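DspB (PDB 1YHT) hydrolyses terminal beta-linked N-acetylhexosamine residues as a family 20 glycoside hydrolase, an activity that probably underlies its release of bacterial cells from biofilms. Local coordinates at residues L21-R27 with A326-E332; T41-G47 with L350-H355; N192-I196 with G219-T224. All coordinates share one frame. Numbering follows the deposited sequence.

Interaction 1: residues L21-R27 with A326-E332; sequences LMLDIAR and ALSIWGE. With GOL (glycerol), chain C.
Strands 21-24 and 326-329 run parallel, 4.6 Å apart at closest approach and inclined by 13°, with Leu-21 level with Leu-327, Met-22 with Ser-328 and Leu-23 with Ile-329. Met-22 N donates to Leu-327 O (2.8 Å), Ile-329 N to Met-22 O (3.0 Å) and Asp-24 N to Ile-329 O (3.2 Å); a water donates to both Asp-24 O and Ile-329 O. Leu-21, Leu-23, Leu-327 and Ile-329 form the face covered by helices 32-44 and 339-358. There Leu-21 (t, p) brings CD1 to Ile-329 CD1 (3.6 Å). This pairing of first and last strands closes the TIM barrel. On the inward face, Met-22 places CE over the face of the six-membered ring of Trp-330, 3.5 Å from its centroid (CH-pi), with SD 4.3 Å from the same centroid (Met-aromatic), while C1 of a glycerol covers the opposite face. Beyond the strands, Asp-24 OD1 accepts from Ala-26 N and Arg-27 N (both 2.9 Å), an Asx turn and Asx motif, and its OD2 takes Gly-331 N (3.0 Å) and Arg-27 NH1 (3.0 Å, a salt bridge). Gly-331 leaves the hollow into which Arg-27 CB fits, 3.4 Å from Gly-331 C; a beta carbon would clash there. Arg-27 is also paired with Glu-58, and Glu-332 OE1 accepts from glycerol O1 at 2.7 Å.

Interaction 2: residues T41-G47 with L350-H355; sequences TISLSGG and LEAVIH
No direct hydrogen bond joins 41-47 to 350-355, which is helical throughout; Ser-45 lies nearest Glu-351 (CA-CA 5.7 Å) and Gly-47 nearest Ile-354 (CA-CA 6.0 Å). In the packing, Thr-41 CG2 touches Leu-350 CD2 at 3.6 Å, Ile-42 CG1 lies 4.0 Å from the same Leu-350 CD2, and Ser-45 OG sits 3.3 Å from Glu-351 CG. Ile-354 (m, t) extends under the end of the first helix, its CD1 3.8 Å from Ile-42 CA and its CG2 3.7 Å from Ser-45 CB. These are the first and last outer helices of the (beta/alpha)8 barrel, meeting side by side over Leu-21 of the first strand. Backbone bonds from Gly-47 N to Ile-42 O (2.7 Å) and Gly-46 N to Ser-43 O (3.1 Å) make a Schellman motif, with Gly-46 at phi 91°, an angle that calls for glycine. Among polar groups, Ser-45 (m) turns OG back to Thr-41 O (2.7 Å), and a water donates to Ser-45 O at 2.8 Å and reaches His-355 ND1 weakly at 3.4 Å.

Interaction 3: residues N192-I196 with G219-T224; sequences NHEFI and GLIKNT
Thr-224, Asn-192 and Gly-219 carry most of this contact, in which the first turn of helix 192-208 faces an irregular loop, 219-224. Asn-192 lies nearest Gly-219 (CA-CA 6.7 Å) and His-193 nearest Thr-224 (CA-CA 7.0 Å). Asn-192 (chi1 t) projects into the loop's concave side. Its amide is probably turned over in the model; as deposited, OD1 is 3.0 Å from Gly-219 O and ND2 2.6 Å from Thr-224 OG1. Ile-221 CD1 packs against this amide. Thr-224 (p) points back at the helix, with CG2 3.4 Å from His-193 ND1 and OG1 3.7 Å from Ile-196 CD1. Here, consecutive beta-alpha units of the barrel meet: the helix leads into strand 212-216, and the loop follows that strand, so both segments belong to the end of the barrel where strands finish and helices start. Gly-219 packs against Phe-195, whose CE2 is 4.1 Å from Gly-219 CA; a beta carbon would clash. Lys-222, out of reach of 192-196, donates from NZ to Asp-254 O.

Overall arrangement
Interactions 1 and 2 are two layers of one closure, their centres 16 Å apart: the first and last strands pair inside, and the helices that follow each of them pair outside. They touch, with Leu-327 CD2 3.7 Å from Leu-350 CA and Leu-21 CB 3.8 Å from Ile-42 CD1. Interaction 3 joins units midway along the chain, its centre about 26 Å from that of interaction 1 and 34 Å from that of interaction 2, across the chain's centre from the latter. In TIM-barrel enzymes the active site lies at the C-terminal strand ends; an acetic acid about 4 Å from the Trp-330 side chain, and a glycerol, both probably from the crystallisation liquor, are consistent with a pocket there.

Interaction 1: residues L21-R27 with A326-E332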
ATOM      1  N   LEU A  21      -7.181  -5.301   5.147  1.00  7.65           N
ATOM      2  CA  LEU A  21      -6.414  -4.276   5.806  1.00  6.63           C
ATOM      3  C   LEU A  21      -5.210  -3.939   4.957  1.00  6.55           C
ATOM      4  O   LEU A  21      -4.511  -4.831   4.443  1.00  3.92           O
ATOM      5  CB  LEU A  21      -5.906  -4.779   7.150  1.00  7.17           C
ATOM      6  CG  LEU A  21      -4.954  -3.930   7.953  1.00  5.24           C
ATOM      7  CD1 LEU A  21      -5.593  -2.666   8.372  1.00  7.43           C
ATOM      8  CD2 LEU A  21      -4.493  -4.727   9.131  1.00  7.91           C
ATOM      9  N   MET A  22      -4.953  -2.647   4.836  1.00  5.85           N
ATOM     10  CA  MET A  22      -3.636  -2.207   4.404  1.00  6.85           C
ATOM     11  C   MET A  22      -2.887  -1.738   5.635  1.00  6.42           C
ATOM     12  O   MET A  22      -3.315  -0.796   6.355  1.00  6.40           O
ATOM     13  CB  MET A  22      -3.780  -1.070   3.402  1.00  7.54           C
ATOM     14  CG  MET A  22      -2.553  -0.748   2.678  1.00 11.14           C
ATOM     15  SD  MET A  22      -1.364   0.429   3.301  1.00 18.94           S
ATOM     16  CE  MET A  22      -1.968   1.464   4.616  1.00 13.56           C
ATOM     17  N   LEU A  23      -1.746  -2.348   5.876  1.00  5.77           N
ATOM     18  CA  LEU A  23      -1.000  -2.043   7.083  1.00  6.40           C
ATOM     19  C   LEU A  23       0.317  -1.450   6.647  1.00  6.81           C
ATOM     20  O   LEU A  23       1.092  -2.099   5.903  1.00  5.04           O
ATOM     21  CB  LEU A  23      -0.746  -3.310   7.929  1.00  5.50           C
ATOM     22  CG  LEU A  23      -0.118  -3.014   9.314  1.00  7.25           C
ATOM     23  CD1 LEU A  23      -1.006  -2.222  10.265  1.00  7.03           C
ATOM     24  CD2 LEU A  23       0.308  -4.274   9.969  1.00  9.63           C
ATOM     25  N   ASP A  24       0.563  -0.223   7.106  1.00  7.64           N
ATOM     26  CA  ASP A  24       1.803   0.490   6.806  1.00  7.61           C
ATOM     27  C   ASP A  24       2.795   0.152   7.906  1.00  7.94           C
ATOM     28  O   ASP A  24       2.745   0.687   9.003  1.00  7.41           O
ATOM     29  CB  ASP A  24       1.537   1.985   6.692  1.00  7.32           C
ATOM     30  CG  ASP A  24       2.793   2.840   6.738  1.00  7.24           C
ATOM     31  OD1 ASP A  24       3.939   2.353   6.541  1.00  7.58           O
ATOM     32  OD2 ASP A  24       2.617   4.065   6.956  1.00  8.63           O
ATOM     33  N   ILE A  25       3.688  -0.765   7.572  1.00  9.02           N
ATOM     34  CA  ILE A  25       4.732  -1.162   8.481  1.00  9.12           C
ATOM     35  C   ILE A  25       6.025  -0.426   8.178  1.00  8.77           C
ATOM     36  O   ILE A  25       6.987  -0.651   8.847  1.00  8.44           O
ATOM     37  CB  ILE A  25       4.941  -2.702   8.541  1.00  9.93           C
ATOM     38  CG1 ILE A  25       5.476  -3.300   7.236  1.00  9.38           C
ATOM     39  CG2 ILE A  25       3.611  -3.392   8.982  1.00  9.51           C
ATOM     40  CD1 ILE A  25       5.797  -4.733   7.370  1.00 10.47           C
ATOM     41  N   ALA A  26       6.015   0.485   7.207  1.00  8.61           N
ATOM     42  CA  ALA A  26       7.205   1.262   6.880  1.00  8.43           C
ATOM     43  C   ALA A  26       7.381   2.436   7.830  1.00  8.60           C
ATOM     44  O   ALA A  26       8.494   2.767   8.218  1.00  9.38           O
ATOM     45  CB  ALA A  26       7.123   1.764   5.438  1.00  8.77           C
ATOM     46  N   ARG A  27       6.289   3.106   8.147  1.00  8.18           N
ATOM     47  CA  ARG A  27       6.299   4.258   9.062  1.00  9.46           C
ATOM     48  C   ARG A  27       6.196   3.872  10.547  1.00  9.47           C
ATOM     49  O   ARG A  27       6.517   4.684  11.408  1.00 10.23           O
ATOM     50  CB  ARG A  27       5.136   5.195   8.744  1.00  8.63           C
ATOM     51  CG  ARG A  27       5.371   6.118   7.535  1.00 10.21           C
ATOM     52  CD  ARG A  27       5.619   5.382   6.207  1.00 10.37           C
ATOM     53  NE  ARG A  27       5.495   6.390   5.151  1.00 10.93           N
ATOM     54  CZ  ARG A  27       4.353   6.792   4.625  1.00 12.91           C
ATOM     55  NH1 ARG A  27       3.229   6.188   4.952  1.00 12.19           N
ATOM     56  NH2 ARG A  27       4.339   7.788   3.738  1.00 13.30           N
ATOM     57  N   ALA A 326     -10.741  -1.636   1.634  1.00  9.93           N
ATOM     58  CA  ALA A 326      -9.821  -1.890   2.751  1.00  9.23           C
ATOM     59  C   ALA A 326      -9.786  -0.728   3.697  1.00  8.14           C
ATOM     60  O   ALA A 326      -9.956   0.414   3.278  1.00  9.27           O
ATOM     61  CB  ALA A 326      -8.443  -2.157   2.227  1.00  9.43           C
ATOM     62  N   LEU A 327      -9.591  -1.026   4.974  1.00  7.39           N
ATOM     63  CA  LEU A 327      -9.099  -0.056   5.943  1.00  6.59           C
ATOM     64  C   LEU A 327      -7.598   0.082   5.765  1.00  7.17           C
ATOM     65  O   LEU A 327      -6.908  -0.931   5.765  1.00  7.40           O
ATOM     66  CB  LEU A 327      -9.316  -0.529   7.370  1.00  5.98           C
ATOM     67  CG  LEU A 327      -8.883   0.400   8.520  1.00  7.27           C
ATOM     68  CD1 LEU A 327      -9.718   1.645   8.616  1.00  9.11           C
ATOM     69  CD2 LEU A 327      -8.977  -0.333   9.896  1.00  8.36           C
ATOM     70  N   SER A 328      -7.108   1.307   5.738  1.00  6.13           N
ATOM     71  CA  SER A 328      -5.684   1.597   5.728  1.00  7.05           C
ATOM     72  C   SER A 328      -5.251   2.244   7.051  1.00  7.43           C
ATOM     73  O   SER A 328      -5.810   3.248   7.467  1.00  8.33           O
ATOM     74  CB  SER A 328      -5.370   2.536   4.544  1.00  6.56           C
ATOM     75  OG  SER A 328      -5.569   1.919   3.261  1.00  8.03           O
ATOM     76  N   ILE A 329      -4.264   1.651   7.725  1.00  7.15           N
ATOM     77  CA  ILE A 329      -3.709   2.191   8.948  1.00  7.55           C
ATOM     78  C   ILE A 329      -2.320   2.688   8.638  1.00  6.32           C
ATOM     79  O   ILE A 329      -1.383   1.901   8.501  1.00  8.10           O
ATOM     80  CB  ILE A 329      -3.610   1.112  10.072  1.00  8.31           C
ATOM     81  CG1 ILE A 329      -4.969   0.429  10.310  1.00  8.71           C
ATOM     82  CG2 ILE A 329      -3.016   1.769  11.338  1.00 10.09           C
ATOM     83  CD1 ILE A 329      -4.973  -0.727  11.375  1.00  7.74           C
ATOM     84  N   TRP A 330      -2.191   4.000   8.582  1.00  7.18           N
ATOM     85  CA  TRP A 330      -0.993   4.671   8.211  1.00  8.04           C
ATOM     86  C   TRP A 330      -0.232   5.080   9.449  1.00  9.12           C
ATOM     87  O   TRP A 330      -0.828   5.451  10.471  1.00 10.15           O
ATOM     88  CB  TRP A 330      -1.272   5.888   7.355  1.00  8.42           C
ATOM     89  CG  TRP A 330      -1.927   5.587   6.018  1.00  8.23           C
ATOM     90  CD1 TRP A 330      -3.224   5.724   5.713  1.00  7.80           C
ATOM     91  CD2 TRP A 330      -1.277   5.131   4.839  1.00  7.37           C
ATOM     92  NE1 TRP A 330      -3.448   5.374   4.402  1.00  9.42           N
ATOM     93  CE2 TRP A 330      -2.263   4.998   3.845  1.00  7.94           C
ATOM     94  CE3 TRP A 330       0.046   4.811   4.527  1.00  7.48           C
ATOM     95  CZ2 TRP A 330      -1.970   4.579   2.560  1.00  9.55           C
ATOM     96  CZ3 TRP A 330       0.333   4.372   3.258  1.00 10.46           C
ATOM     97  CH2 TRP A 330      -0.663   4.255   2.291  1.00  9.03           C
ATOM     98  N   GLY A 331       1.097   5.027   9.315  1.00  9.75           N
ATOM     99  CA  GLY A 331       2.036   5.033  10.445  1.00  9.74           C
ATOM    100  C   GLY A 331       2.731   6.321  10.820  1.00  9.75           C
ATOM    101  O   GLY A 331       3.423   6.341  11.839  1.00  8.54           O
ATOM    102  N   GLU A 332       2.571   7.365  10.013  1.00 10.65           N
ATOM    103  CA  GLU A 332       3.353   8.639  10.130  1.00 12.74           C
ATOM    104  C   GLU A 332       3.400   9.231  11.515  1.00 11.80           C
ATOM    105  O   GLU A 332       4.396   9.851  11.907  1.00 11.39           O
ATOM    106  CB  GLU A 332       2.702   9.843   9.410  1.00 14.51           C
ATOM    107  CG  GLU A 332       2.412   9.814   8.048  1.00 19.47           C
ATOM    108  CD  GLU A 332       1.088   9.243   7.762  1.00 18.36           C
ATOM    109  OE1 GLU A 332       0.079   9.996   7.562  1.00 17.62           O
ATOM    110  OE2 GLU A 332       1.129   8.024   7.674  1.00 14.98           O
TER
HETATM  111  C1  GOL C 751      -1.894   9.169   4.688  1.00 21.89           C
HETATM  112  O1  GOL C 751      -1.945  10.142   5.765  1.00 19.57           O
HETATM  113  C2  GOL C 751      -0.966   9.719   3.595  1.00 22.04           C
HETATM  114  O2  GOL C 751      -1.599   9.938   2.300  1.00 24.96           O
HETATM  115  C3  GOL C 751       0.353   8.934   3.499  1.00 24.37           C
HETATM  116  O3  GOL C 751       0.975   8.525   4.753  1.00 22.49           O
HETATM  117  O   HOH W   1       0.643   1.755  10.369  1.00  9.25           O

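Interaction 2: residues T41-G47 with L350-H355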
ATOM      1  N   THR A  41      -8.403 -10.739  13.171  1.00  8.33           N
ATOM      2  CA  THR A  41      -9.538  -9.826  12.948  1.00  9.28           C
ATOM      3  C   THR A  41     -10.058  -9.911  11.509  1.00  9.03           C
ATOM      4  O   THR A  41     -11.265 -10.025  11.297  1.00  9.16           O
ATOM      5  CB  THR A  41      -9.166  -8.380  13.292  1.00  9.17           C
ATOM      6  OG1 THR A  41      -8.747  -8.344  14.628  1.00  7.95           O
ATOM      7  CG2 THR A  41     -10.334  -7.416  13.142  1.00 11.05           C
ATOM      8  N   ILE A  42      -9.140  -9.894  10.530  1.00  8.87           N
ATOM      9  CA  ILE A  42      -9.529  -9.941   9.135  1.00  8.55           C
ATOM     10  C   ILE A  42     -10.341 -11.237   8.910  1.00  8.99           C
ATOM     11  O   ILE A  42     -11.433 -11.227   8.310  1.00  7.70           O
ATOM     12  CB  ILE A  42      -8.297  -9.854   8.170  1.00  8.38           C
ATOM     13  CG1 ILE A  42      -7.581  -8.495   8.314  1.00  8.23           C
ATOM     14  CG2 ILE A  42      -8.738  -9.998   6.699  1.00  8.24           C
ATOM     15  CD1 ILE A  42      -6.166  -8.492   7.809  1.00  7.66           C
ATOM     16  N   SER A  43      -9.774 -12.343   9.390  1.00  9.60           N
ATOM     17  CA  SER A  43     -10.313 -13.674   9.169  1.00 10.78           C
ATOM     18  C   SER A  43     -11.667 -13.857   9.824  1.00 11.14           C
ATOM     19  O   SER A  43     -12.617 -14.308   9.175  1.00  9.68           O
ATOM     20  CB  SER A  43      -9.356 -14.711   9.741  1.00 10.81           C
ATOM     21  OG  SER A  43      -9.905 -16.003   9.595  1.00 12.51           O
ATOM     22  N   LEU A  44     -11.736 -13.537  11.125  1.00 11.48           N
ATOM     23  CA  LEU A  44     -12.967 -13.656  11.887  1.00 12.21           C
ATOM     24  C   LEU A  44     -14.065 -12.719  11.417  1.00 13.45           C
ATOM     25  O   LEU A  44     -15.256 -12.999  11.635  1.00 11.38           O
ATOM     26  CB  LEU A  44     -12.700 -13.361  13.366  1.00 12.90           C
ATOM     27  CG  LEU A  44     -11.793 -14.406  14.049  1.00 14.99           C
ATOM     28  CD1 LEU A  44     -11.267 -13.867  15.374  1.00 16.14           C
ATOM     29  CD2 LEU A  44     -12.514 -15.745  14.233  1.00 17.78           C
ATOM     30  N   SER A  45     -13.698 -11.590  10.807  1.00 12.57           N
ATOM     31  CA  SER A  45     -14.726 -10.665  10.290  1.00 13.26           C
ATOM     32  C   SER A  45     -15.226 -11.074   8.900  1.00 13.83           C
ATOM     33  O   SER A  45     -16.160 -10.449   8.380  1.00 14.73           O
ATOM     34  CB  SER A  45     -14.162  -9.251  10.219  1.00 13.22           C
ATOM     35  OG  SER A  45     -13.672  -8.846  11.492  1.00 12.52           O
ATOM     36  N   GLY A  46     -14.578 -12.071   8.283  1.00 12.87           N
ATOM     37  CA  GLY A  46     -14.940 -12.548   6.942  1.00 13.15           C
ATOM     38  C   GLY A  46     -14.181 -11.846   5.820  1.00 12.50           C
ATOM     39  O   GLY A  46     -14.591 -11.888   4.648  1.00 12.63           O
ATOM     40  N   GLY A  47     -13.066 -11.209   6.155  1.00 11.38           N
ATOM     41  CA  GLY A  47     -12.193 -10.591   5.133  1.00 10.50           C
ATOM     42  C   GLY A  47     -11.265 -11.599   4.519  1.00 11.22           C
ATOM     43  O   GLY A  47     -11.227 -12.794   4.944  1.00  9.89           O
ATOM     44  N   LEU A 350     -11.824  -1.898  11.876  1.00 10.38           N
ATOM     45  CA  LEU A 350     -11.512  -2.883  10.836  1.00 10.65           C
ATOM     46  C   LEU A 350     -12.663  -3.852  10.617  1.00  9.68           C
ATOM     47  O   LEU A 350     -13.004  -4.168   9.488  1.00 10.42           O
ATOM     48  CB  LEU A 350     -10.211  -3.648  11.198  1.00 10.69           C
ATOM     49  CG  LEU A 350      -9.796  -4.759  10.219  1.00  9.65           C
ATOM     50  CD1 LEU A 350      -9.646  -4.270   8.752  1.00 11.42           C
ATOM     51  CD2 LEU A 350      -8.546  -5.484  10.703  1.00 11.70           C
ATOM     52  N   GLU A 351     -13.258  -4.333  11.709  1.00 10.74           N
ATOM     53  CA  GLU A 351     -14.475  -5.146  11.640  1.00 11.53           C
ATOM     54  C   GLU A 351     -15.601  -4.474  10.868  1.00 10.31           C
ATOM     55  O   GLU A 351     -16.234  -5.087  10.023  1.00 11.43           O
ATOM     56  CB  GLU A 351     -14.976  -5.538  13.050  1.00 11.10           C
ATOM     57  CG  GLU A 351     -14.040  -6.482  13.755  1.00 16.67           C
ATOM     58  CD  GLU A 351     -14.430  -6.732  15.210  1.00 19.32           C
ATOM     59  OE1 GLU A 351     -15.403  -6.095  15.705  1.00 19.71           O
ATOM     60  OE2 GLU A 351     -13.769  -7.591  15.811  1.00 23.09           O
ATOM     61  N   ALA A 352     -15.855  -3.219  11.191  1.00 11.78           N
ATOM     62  CA  ALA A 352     -16.916  -2.411  10.549  1.00 11.56           C
ATOM     63  C   ALA A 352     -16.692  -2.278   9.039  1.00 10.90           C
ATOM     64  O   ALA A 352     -17.597  -2.432   8.264  1.00 10.90           O
ATOM     65  CB  ALA A 352     -16.951  -1.023  11.150  1.00 11.23           C
ATOM     66  N   VAL A 353     -15.477  -1.955   8.637  1.00 10.36           N
ATOM     67  CA  VAL A 353     -15.174  -1.802   7.208  1.00  9.14           C
ATOM     68  C   VAL A 353     -15.418  -3.129   6.439  1.00  9.32           C
ATOM     69  O   VAL A 353     -16.056  -3.140   5.365  1.00  8.69           O
ATOM     70  CB  VAL A 353     -13.720  -1.315   6.995  1.00  9.41           C
ATOM     71  CG1 VAL A 353     -13.356  -1.318   5.478  1.00 10.49           C
ATOM     72  CG2 VAL A 353     -13.525   0.075   7.588  1.00  8.90           C
ATOM     73  N   ILE A 354     -14.977  -4.229   7.021  1.00  8.99           N
ATOM     74  CA  ILE A 354     -15.130  -5.562   6.430  1.00 10.83           C
ATOM     75  C   ILE A 354     -16.610  -5.926   6.344  1.00 10.79           C
ATOM     76  O   ILE A 354     -17.067  -6.378   5.311  1.00  9.79           O
ATOM     77  CB  ILE A 354     -14.326  -6.678   7.189  1.00 10.71           C
ATOM     78  CG1 ILE A 354     -12.825  -6.481   6.983  1.00 11.24           C
ATOM     79  CG2 ILE A 354     -14.727  -8.049   6.728  1.00 11.38           C
ATOM     80  CD1 ILE A 354     -11.915  -7.302   7.891  1.00  9.80           C
ATOM     81  N   HIS A 355     -17.324  -5.767   7.444  1.00 11.65           N
ATOM     82  CA  HIS A 355     -18.739  -6.086   7.469  1.00 12.97           C
ATOM     83  C   HIS A 355     -19.545  -5.174   6.540  1.00 13.12           C
ATOM     84  O   HIS A 355     -20.406  -5.655   5.848  1.00 14.58           O
ATOM     85  CB  HIS A 355     -19.314  -6.012   8.880  1.00 13.40           C
ATOM     86  CG  HIS A 355     -18.837  -7.092   9.802  1.00 16.95           C
ATOM     87  ND1 HIS A 355     -18.744  -8.415   9.423  1.00 20.40           N
ATOM     88  CD2 HIS A 355     -18.471  -7.053  11.109  1.00 21.99           C
ATOM     89  CE1 HIS A 355     -18.292  -9.136  10.436  1.00 21.44           C
ATOM     90  NE2 HIS A 355     -18.111  -8.338  11.472  1.00 18.70           N
TER
HETATM   91  O   HOH W   2     -18.049  -9.934   6.424  1.00 28.82           O

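Interaction 3: residues N192-I196 with G219-T224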
ATOM      1  N   ASN A 192       3.474  11.756 -16.878  1.00 18.90           N
ATOM      2  CA  ASN A 192       2.380  10.797 -16.906  1.00 17.49           C
ATOM      3  C   ASN A 192       2.479   9.807 -18.030  1.00 15.24           C
ATOM      4  O   ASN A 192       2.203   8.628 -17.803  1.00 15.61           O
ATOM      5  CB  ASN A 192       0.993  11.437 -16.934  1.00 17.51           C
ATOM      6  CG  ASN A 192      -0.119  10.386 -16.817  1.00 18.36           C
ATOM      7  OD1 ASN A 192      -0.437   9.876 -15.690  1.00 19.93           O
ATOM      8  ND2 ASN A 192      -0.658   9.981 -17.959  1.00 13.15           N
ATOM      9  N   HIS A 193       2.837  10.252 -19.237  1.00 12.82           N
ATOM     10  CA  HIS A 193       2.855   9.322 -20.369  1.00 13.01           C
ATOM     11  C   HIS A 193       3.825   8.199 -20.117  1.00 12.30           C
ATOM     12  O   HIS A 193       3.501   7.079 -20.369  1.00 12.56           O
ATOM     13  CB  HIS A 193       3.140  10.004 -21.713  1.00 11.82           C
ATOM     14  CG  HIS A 193       2.126  11.060 -22.049  1.00  9.18           C
ATOM     15  ND1 HIS A 193       0.937  10.776 -22.692  1.00  8.87           N
ATOM     16  CD2 HIS A 193       2.081  12.378 -21.748  1.00  5.54           C
ATOM     17  CE1 HIS A 193       0.216  11.879 -22.783  1.00  5.21           C
ATOM     18  NE2 HIS A 193       0.898  12.865 -22.241  1.00 10.69           N
ATOM     19  N   GLU A 194       5.016   8.504 -19.627  1.00 13.14           N
ATOM     20  CA  GLU A 194       5.994   7.442 -19.352  1.00 14.53           C
ATOM     21  C   GLU A 194       5.567   6.527 -18.200  1.00 13.56           C
ATOM     22  O   GLU A 194       6.010   5.386 -18.116  1.00 13.07           O
ATOM     23  CB  GLU A 194       7.376   8.037 -19.073  1.00 15.72           C
ATOM     24  CG  GLU A 194       8.022   8.640 -20.293  1.00 22.37           C
ATOM     25  CD  GLU A 194       8.482   7.588 -21.304  1.00 28.89           C
ATOM     26  OE1 GLU A 194       8.687   6.386 -20.920  1.00 30.97           O
ATOM     27  OE2 GLU A 194       8.637   8.002 -22.490  1.00 35.78           O
ATOM     28  N   PHE A 195       4.699   7.023 -17.313  1.00 13.10           N
ATOM     29  CA  PHE A 195       4.182   6.203 -16.244  1.00 11.87           C
ATOM     30  C   PHE A 195       3.349   5.045 -16.788  1.00 12.75           C
ATOM     31  O   PHE A 195       3.446   3.932 -16.294  1.00 11.92           O
ATOM     32  CB  PHE A 195       3.406   7.028 -15.219  1.00 12.75           C
ATOM     33  CG  PHE A 195       2.847   6.189 -14.109  1.00 12.45           C
ATOM     34  CD1 PHE A 195       3.724   5.569 -13.212  1.00 12.07           C
ATOM     35  CD2 PHE A 195       1.475   5.934 -14.029  1.00 12.15           C
ATOM     36  CE1 PHE A 195       3.245   4.743 -12.214  1.00 14.48           C
ATOM     37  CE2 PHE A 195       0.950   5.098 -13.009  1.00 14.90           C
ATOM     38  CZ  PHE A 195       1.829   4.492 -12.106  1.00 13.43           C
ATOM     39  N   ILE A 196       2.536   5.293 -17.822  1.00 12.94           N
ATOM     40  CA  ILE A 196       1.733   4.237 -18.453  1.00 12.49           C
ATOM     41  C   ILE A 196       2.641   3.114 -18.896  1.00 11.77           C
ATOM     42  O   ILE A 196       2.390   1.921 -18.616  1.00 10.89           O
ATOM     43  CB  ILE A 196       0.986   4.753 -19.692  1.00 13.80           C
ATOM     44  CG1 ILE A 196       0.066   5.926 -19.323  1.00 15.88           C
ATOM     45  CG2 ILE A 196       0.239   3.623 -20.412  1.00 14.35           C
ATOM     46  CD1 ILE A 196      -0.734   5.730 -18.137  1.00 17.17           C
ATOM     47  N   GLY A 219      -2.246   7.946 -10.988  1.00 10.83           N
ATOM     48  CA  GLY A 219      -1.761   8.147 -12.342  1.00 11.80           C
ATOM     49  C   GLY A 219      -2.760   7.877 -13.418  1.00 11.31           C
ATOM     50  O   GLY A 219      -2.422   7.903 -14.578  1.00 10.29           O
ATOM     51  N   LEU A 220      -4.016   7.648 -13.018  1.00 12.09           N
ATOM     52  CA  LEU A 220      -5.078   7.327 -13.956  1.00 11.56           C
ATOM     53  C   LEU A 220      -5.776   8.610 -14.331  1.00 12.07           C
ATOM     54  O   LEU A 220      -6.572   9.159 -13.545  1.00  8.99           O
ATOM     55  CB  LEU A 220      -6.061   6.308 -13.345  1.00 12.18           C
ATOM     56  CG  LEU A 220      -5.444   4.950 -12.983  1.00 13.41           C
ATOM     57  CD1 LEU A 220      -6.421   4.010 -12.317  1.00 12.62           C
ATOM     58  CD2 LEU A 220      -4.862   4.280 -14.202  1.00 15.34           C
ATOM     59  N   ILE A 221      -5.424   9.113 -15.522  1.00 12.55           N
ATOM     60  CA  ILE A 221      -5.986  10.356 -16.019  1.00 12.45           C
ATOM     61  C   ILE A 221      -6.740  10.108 -17.310  1.00 12.00           C
ATOM     62  O   ILE A 221      -6.523   9.122 -17.972  1.00 10.72           O
ATOM     63  CB  ILE A 221      -4.922  11.445 -16.179  1.00 13.24           C
ATOM     64  CG1 ILE A 221      -3.917  11.090 -17.300  1.00 11.92           C
ATOM     65  CG2 ILE A 221      -4.198  11.705 -14.821  1.00 13.36           C
ATOM     66  CD1 ILE A 221      -2.982  12.229 -17.600  1.00 16.18           C
ATOM     67  N   LYS A 222      -7.664  10.999 -17.636  1.00 12.39           N
ATOM     68  CA  LYS A 222      -8.505  10.844 -18.843  1.00 13.25           C
ATOM     69  C   LYS A 222      -7.720  10.767 -20.148  1.00 12.75           C
ATOM     70  O   LYS A 222      -8.099  10.034 -21.034  1.00 13.22           O
ATOM     71  CB  LYS A 222      -9.481  12.014 -18.938  1.00 13.92           C
ATOM     72  CG  LYS A 222     -10.584  11.966 -17.920  1.00 17.05           C
ATOM     73  CD  LYS A 222     -11.533  13.175 -18.106  1.00 20.04           C
ATOM     74  CE  LYS A 222     -12.177  13.588 -16.808  1.00 23.02           C
ATOM     75  NZ  LYS A 222     -12.900  14.919 -16.980  1.00 23.50           N
ATOM     76  N   ASN A 223      -6.625  11.529 -20.241  1.00 12.72           N
ATOM     77  CA  ASN A 223      -5.797  11.587 -21.444  1.00 13.53           C
ATOM     78  C   ASN A 223      -5.154  10.297 -21.840  1.00 13.64           C
ATOM     79  O   ASN A 223      -4.903  10.096 -23.031  1.00 14.74           O
ATOM     80  CB  ASN A 223      -4.639  12.588 -21.290  1.00 13.60           C
ATOM     81  CG  ASN A 223      -5.065  13.994 -21.517  1.00 15.17           C
ATOM     82  OD1 ASN A 223      -6.206  14.252 -21.926  1.00 12.15           O
ATOM     83  ND2 ASN A 223      -4.170  14.930 -21.221  1.00 13.23           N
ATOM     84  N   THR A 224      -4.877   9.436 -20.859  1.00 13.28           N
ATOM     85  CA  THR A 224      -4.004   8.261 -21.065  1.00 12.86           C
ATOM     86  C   THR A 224      -4.509   6.928 -20.468  1.00 13.18           C
ATOM     87  O   THR A 224      -3.961   5.894 -20.763  1.00 12.94           O
ATOM     88  CB  THR A 224      -2.611   8.525 -20.467  1.00 13.61           C
ATOM     89  OG1 THR A 224      -2.709   8.775 -19.059  1.00 12.62           O
ATOM     90  CG2 THR A 224      -1.883   9.705 -21.150  1.00 13.22           C
TER